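Local coordinates for protein alpha-11 giardin (Giardia intestinalis, PDB 2II2) that belongs to the annexins, binds calcium, probably binds acidic phospholipids, and may take part in parasite attachment and in maintaining the ventral-disk cytoskeleton, at residues V156-I168 and A187-V199. Residues are numbered along the deposited sequence; the frame is centred on the assembly and turned at random.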
loop_
_atom_site.group_PDB
_atom_site.type_symbol
_atom_site.label_atom_id
_atom_site.label_comp_id
_atom_site.label_asym_id
_atom_site.label_seq_id
_atom_site.Cartn_x
_atom_site.Cartn_y
_atom_site.Cartn_z
ATOM N N VAL A 156 -1.634 25.578 14.178
ATOM C CA VAL A 156 -0.523 24.979 13.441
ATOM C C VAL A 156 0.724 24.979 14.321
ATOM O O VAL A 156 1.406 23.946 14.439
ATOM C CB VAL A 156 -0.255 25.669 12.080
ATOM C CG1 VAL A 156 1.123 25.322 11.542
ATOM C CG2 VAL A 156 -1.365 25.348 11.067
ATOM N N ALA A 157 1.001 26.107 14.988
ATOM C CA ALA A 157 2.220 26.194 15.826
ATOM C C ALA A 157 2.189 25.198 16.970
ATOM O O ALA A 157 3.179 24.475 17.244
ATOM C CB ALA A 157 2.436 27.605 16.351
ATOM N N SER A 158 1.054 25.172 17.665
ATOM C CA SER A 158 0.955 24.270 18.799
ATOM C C SER A 158 0.957 22.801 18.361
ATOM O O SER A 158 1.504 21.953 19.070
ATOM C CB SER A 158 -0.222 24.589 19.712
ATOM O OG SER A 158 -1.462 24.545 19.054
ATOM N N ASP A 159 0.398 22.494 17.192
ATOM C CA ASP A 159 0.411 21.129 16.696
ATOM C C ASP A 159 1.832 20.674 16.368
ATOM O O ASP A 159 2.209 19.532 16.638
ATOM C CB ASP A 159 -0.463 21.035 15.454
ATOM C CG ASP A 159 -1.953 21.105 15.746
ATOM O OD1 ASP A 159 -2.359 21.079 16.928
ATOM O OD2 ASP A 159 -2.711 21.208 14.750
ATOM N N ALA A 160 2.628 21.558 15.783
ATOM C CA ALA A 160 4.031 21.247 15.570
ATOM C C ALA A 160 4.774 20.962 16.890
ATOM O O ALA A 160 5.596 20.060 16.956
ATOM C CB ALA A 160 4.708 22.352 14.797
ATOM N N GLU A 161 4.442 21.733 17.934
ATOM C CA GLU A 161 5.011 21.511 19.244
ATOM C C GLU A 161 4.560 20.165 19.840
ATOM O O GLU A 161 5.350 19.496 20.477
ATOM C CB GLU A 161 4.679 22.673 20.186
ATOM C CG GLU A 161 5.493 23.931 19.939
ATOM C CD GLU A 161 6.941 23.866 20.422
ATOM O OE1 GLU A 161 7.401 22.828 20.956
ATOM O OE2 GLU A 161 7.625 24.898 20.247
ATOM N N VAL A 162 3.314 19.751 19.602
ATOM C CA VAL A 162 2.821 18.459 20.074
ATOM C C VAL A 162 3.674 17.355 19.427
ATOM O O VAL A 162 4.098 16.390 20.102
ATOM C CB VAL A 162 1.313 18.253 19.743
ATOM C CG1 VAL A 162 0.881 16.790 19.989
ATOM C CG2 VAL A 162 0.458 19.210 20.549
ATOM N N LEU A 163 3.937 17.472 18.126
ATOM C CA LEU A 163 4.801 16.496 17.482
ATOM C C LEU A 163 6.226 16.514 18.026
ATOM O O LEU A 163 6.810 15.461 18.260
ATOM C CB LEU A 163 4.833 16.675 15.962
ATOM C CG LEU A 163 3.514 16.365 15.258
ATOM C CD1 LEU A 163 3.643 16.614 13.768
ATOM C CD2 LEU A 163 3.068 14.906 15.511
ATOM N N LYS A 164 6.816 17.694 18.228
ATOM C CA LYS A 164 8.165 17.741 18.780
ATOM C C LYS A 164 8.171 17.119 20.166
ATOM O O LYS A 164 9.049 16.317 20.503
ATOM C CB LYS A 164 8.671 19.193 18.856
ATOM C CG LYS A 164 10.005 19.379 19.611
ATOM C CD LYS A 164 10.432 20.843 19.564
ATOM C CE LYS A 164 11.771 21.061 20.239
ATOM N NZ LYS A 164 11.635 20.969 21.701
ATOM N N HIS A 165 7.197 17.482 20.986
ATOM C CA HIS A 165 7.185 16.986 22.350
ATOM C C HIS A 165 7.106 15.463 22.404
ATOM O O HIS A 165 7.863 14.806 23.116
ATOM C CB HIS A 165 6.029 17.574 23.123
ATOM C CG HIS A 165 6.005 17.136 24.538
ATOM N ND1 HIS A 165 6.924 17.585 25.460
ATOM C CD2 HIS A 165 5.226 16.238 25.180
ATOM C CE1 HIS A 165 6.693 16.999 26.623
ATOM N NE2 HIS A 165 5.666 16.182 26.482
ATOM N N ASN A 166 6.167 14.914 21.643
ATOM C CA ASN A 166 5.956 13.479 21.686
ATOM C C ASN A 166 7.015 12.690 20.959
ATOM O O ASN A 166 7.458 11.656 21.465
ATOM C CB ASN A 166 4.588 13.136 21.123
ATOM C CG ASN A 166 3.470 13.422 22.104
ATOM O OD1 ASN A 166 3.298 12.681 23.080
ATOM N ND2 ASN A 166 2.720 14.499 21.881
ATOM N N LEU A 167 7.475 13.188 19.817
ATOM C CA LEU A 167 8.448 12.418 19.030
ATOM C C LEU A 167 9.872 12.544 19.515
ATOM O O LEU A 167 10.651 11.615 19.346
ATOM C CB LEU A 167 8.388 12.772 17.532
ATOM C CG LEU A 167 7.058 12.474 16.847
ATOM C CD1 LEU A 167 7.054 13.016 15.432
ATOM C CD2 LEU A 167 6.741 10.991 16.825
ATOM N N ILE A 168 10.216 13.697 20.082
ATOM C CA ILE A 168 11.601 13.950 20.437
ATOM C C ILE A 168 11.824 14.063 21.940
ATOM O O ILE A 168 12.736 13.426 22.460
ATOM C CB ILE A 168 12.166 15.194 19.718
ATOM C CG1 ILE A 168 12.026 15.037 18.197
ATOM C CG2 ILE A 168 13.648 15.384 20.103
ATOM C CD1 ILE A 168 12.503 16.204 17.386
ATOM N N ALA A 187 -4.918 18.580 4.646
ATOM C CA ALA A 187 -3.674 18.710 3.885
ATOM C C ALA A 187 -3.107 20.120 4.006
ATOM O O ALA A 187 -1.898 20.296 4.139
ATOM C CB ALA A 187 -3.870 18.346 2.415
ATOM N N ASP A 188 -3.969 21.128 3.954
ATOM C CA ASP A 188 -3.480 22.502 4.016
ATOM C C ASP A 188 -2.799 22.781 5.347
ATOM O O ASP A 188 -1.692 23.328 5.386
ATOM C CB ASP A 188 -4.615 23.506 3.778
ATOM C CG ASP A 188 -5.045 23.609 2.318
ATOM O OD1 ASP A 188 -4.449 22.976 1.430
ATOM O OD2 ASP A 188 -6.006 24.356 2.067
ATOM N N GLU A 189 -3.469 22.450 6.452
ATOM C CA GLU A 189 -2.853 22.688 7.744
ATOM C C GLU A 189 -1.626 21.811 7.963
ATOM O O GLU A 189 -0.639 22.265 8.535
ATOM C CB GLU A 189 -3.837 22.454 8.876
ATOM C CG GLU A 189 -4.826 23.595 8.994
ATOM C CD GLU A 189 -5.610 23.640 10.315
ATOM O OE1 GLU A 189 -5.603 22.621 11.062
ATOM O OE2 GLU A 189 -6.281 24.692 10.558
ATOM N N TYR A 190 -1.676 20.550 7.514
ATOM C CA TYR A 190 -0.542 19.687 7.749
ATOM C C TYR A 190 0.740 20.135 7.028
ATOM O O TYR A 190 1.834 19.981 7.565
ATOM C CB TYR A 190 -0.841 18.218 7.367
ATOM C CG TYR A 190 0.140 17.287 8.018
ATOM C CD1 TYR A 190 0.029 16.990 9.372
ATOM C CD2 TYR A 190 1.204 16.747 7.309
ATOM C CE1 TYR A 190 0.940 16.143 10.011
ATOM C CE2 TYR A 190 2.124 15.887 7.917
ATOM C CZ TYR A 190 1.996 15.593 9.292
ATOM O OH TYR A 190 2.888 14.744 9.937
ATOM N N LYS A 191 0.599 20.678 5.820
ATOM C CA LYS A 191 1.773 21.200 5.126
ATOM C C LYS A 191 2.454 22.256 6.020
ATOM O O LYS A 191 3.697 22.303 6.127
ATOM C CB LYS A 191 1.348 21.839 3.807
ATOM C CG LYS A 191 2.505 22.247 2.913
ATOM C CD LYS A 191 2.061 22.827 1.588
ATOM C CE LYS A 191 3.285 23.079 0.710
ATOM N NZ LYS A 191 2.857 23.590 -0.621
ATOM N N GLU A 192 1.633 23.102 6.658
ATOM C CA GLU A 192 2.158 24.121 7.552
ATOM C C GLU A 192 2.750 23.539 8.855
ATOM O O GLU A 192 3.801 23.994 9.330
ATOM C CB GLU A 192 1.065 25.130 7.861
ATOM C CG GLU A 192 0.594 25.845 6.608
ATOM C CD GLU A 192 -0.798 26.466 6.714
ATOM O OE1 GLU A 192 -1.414 26.425 7.805
ATOM O OE2 GLU A 192 -1.279 26.999 5.678
ATOM N N ILE A 193 2.086 22.525 9.429
ATOM C CA ILE A 193 2.569 21.866 10.630
ATOM C C ILE A 193 3.930 21.233 10.361
ATOM O O ILE A 193 4.861 21.366 11.175
ATOM C CB ILE A 193 1.549 20.820 11.128
ATOM C CG1 ILE A 193 0.272 21.519 11.625
ATOM C CG2 ILE A 193 2.163 19.898 12.177
ATOM C CD1 ILE A 193 -0.913 20.540 11.751
ATOM N N ASN A 194 4.029 20.562 9.208
ATOM C CA ASN A 194 5.255 19.926 8.809
ATOM C C ASN A 194 6.407 20.922 8.688
ATOM O O ASN A 194 7.509 20.686 9.211
ATOM C CB ASN A 194 5.022 19.175 7.500
ATOM C CG ASN A 194 6.239 18.468 7.017
ATOM O OD1 ASN A 194 6.726 17.529 7.670
ATOM N ND2 ASN A 194 6.746 18.873 5.853
ATOM N N HIS A 195 6.161 22.032 8.011
ATOM C CA HIS A 195 7.198 23.030 7.881
ATOM C C HIS A 195 7.612 23.578 9.234
ATOM O O HIS A 195 8.812 23.727 9.514
ATOM C CB HIS A 195 6.703 24.159 6.984
ATOM C CG HIS A 195 7.623 25.344 6.946
ATOM N ND1 HIS A 195 8.919 25.251 6.493
ATOM C CD2 HIS A 195 7.436 26.636 7.301
ATOM C CE1 HIS A 195 9.493 26.439 6.561
ATOM N NE2 HIS A 195 8.617 27.297 7.051
ATOM N N ARG A 196 6.631 23.868 10.091
ATOM C CA ARG A 196 6.957 24.428 11.414
ATOM C C ARG A 196 7.783 23.426 12.219
ATOM O O ARG A 196 8.716 23.830 12.940
ATOM C CB ARG A 196 5.672 24.807 12.154
ATOM C CG ARG A 196 4.917 26.043 11.609
ATOM C CD ARG A 196 3.800 26.476 12.538
ATOM N NE ARG A 196 4.191 27.507 13.507
ATOM C CZ ARG A 196 4.119 28.820 13.297
ATOM N NH1 ARG A 196 3.678 29.293 12.137
ATOM N NH2 ARG A 196 4.500 29.669 14.246
ATOM N N PHE A 197 7.453 22.132 12.106
ATOM C CA PHE A 197 8.219 21.119 12.827
ATOM C C PHE A 197 9.671 21.150 12.367
ATOM O O PHE A 197 10.585 21.061 13.168
ATOM C CB PHE A 197 7.615 19.740 12.577
ATOM C CG PHE A 197 8.341 18.620 13.288
ATOM C CD1 PHE A 197 7.882 18.156 14.511
ATOM C CD2 PHE A 197 9.456 18.025 12.730
ATOM C CE1 PHE A 197 8.508 17.131 15.161
ATOM C CE2 PHE A 197 10.110 16.960 13.366
ATOM C CZ PHE A 197 9.629 16.516 14.590
ATOM N N GLU A 198 9.894 21.251 11.066
ATOM C CA GLU A 198 11.261 21.253 10.520
ATOM C C GLU A 198 12.024 22.470 11.035
ATOM O O GLU A 198 13.195 22.371 11.394
ATOM C CB GLU A 198 11.232 21.210 8.995
ATOM C CG GLU A 198 10.805 19.838 8.483
ATOM C CD GLU A 198 10.985 19.655 6.998
ATOM O OE1 GLU A 198 11.240 20.648 6.284
ATOM O OE2 GLU A 198 10.857 18.496 6.556
ATOM N N VAL A 199 11.357 23.617 11.114
ATOM C CA VAL A 199 11.992 24.828 11.596
ATOM C C VAL A 199 12.317 24.689 13.090
ATOM O O VAL A 199 13.412 25.025 13.534
ATOM C CB VAL A 199 11.108 26.072 11.341
ATOM C CG1 VAL A 199 11.686 27.325 12.026
ATOM C CG2 VAL A 199 10.946 26.323 9.841
HETATM O O HOH W 1 -3.839 23.236 13.232
#
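Knobs-into-holes packing joins two helices of this all-helical annexin fold, with Val156, Ile193 and Phe197 each set among four residues of the partner. The axes of 156-168 and 187-199 cross at -56° and come within 8.4 Å, consistent with the small side chain of Ala160 at the point of nearest backbone approach to Phe197; Ala160 CB lies 3.7 Å from Arg196 CB. Phe197 slots in beside the helix 156-168 backbone: with CG anti to the backbone N (chi1 -180°), its ring presents an edge to Lys164 N and Ala160 O, while Leu163 CB lies 3.7 Å from Phe197 CD1 and Ile168 CD1 4.0 Å from Phe197 CZ. Val205 and Ala208 of helix 205-212 also touch this ring. Ile193 divides its branches: Ile193 CG2 meets Leu163 CD1 at 3.9 Å, the two side chains crossing near a right angle, whereas Ile193 CD1 lies 3.8 Å from Asp159 CB. Val156 fills the hole formed by Glu189, Glu192, Ile193 and Arg196, Val156 CG2 lying 3.4 Å from Glu192 OE1. Beside it the Arg196 chain bends at chi3 (93°), bringing NE alongside CA and CB of Ala157. At the polar margin one water donates to both Asp159 OD2 and Glu189 OE1, 4.9 Å apart; Arg153 also holds both atoms, by a salt bridge from NE to Asp159 and a backbone N-H bond to Glu189. The water and Arg153 probably ease the like-charge repulsion. The direct contact is therefore mainly van der Waals packing, including the aliphatic part of Arg196, with polar linkage relayed through water and Arg153.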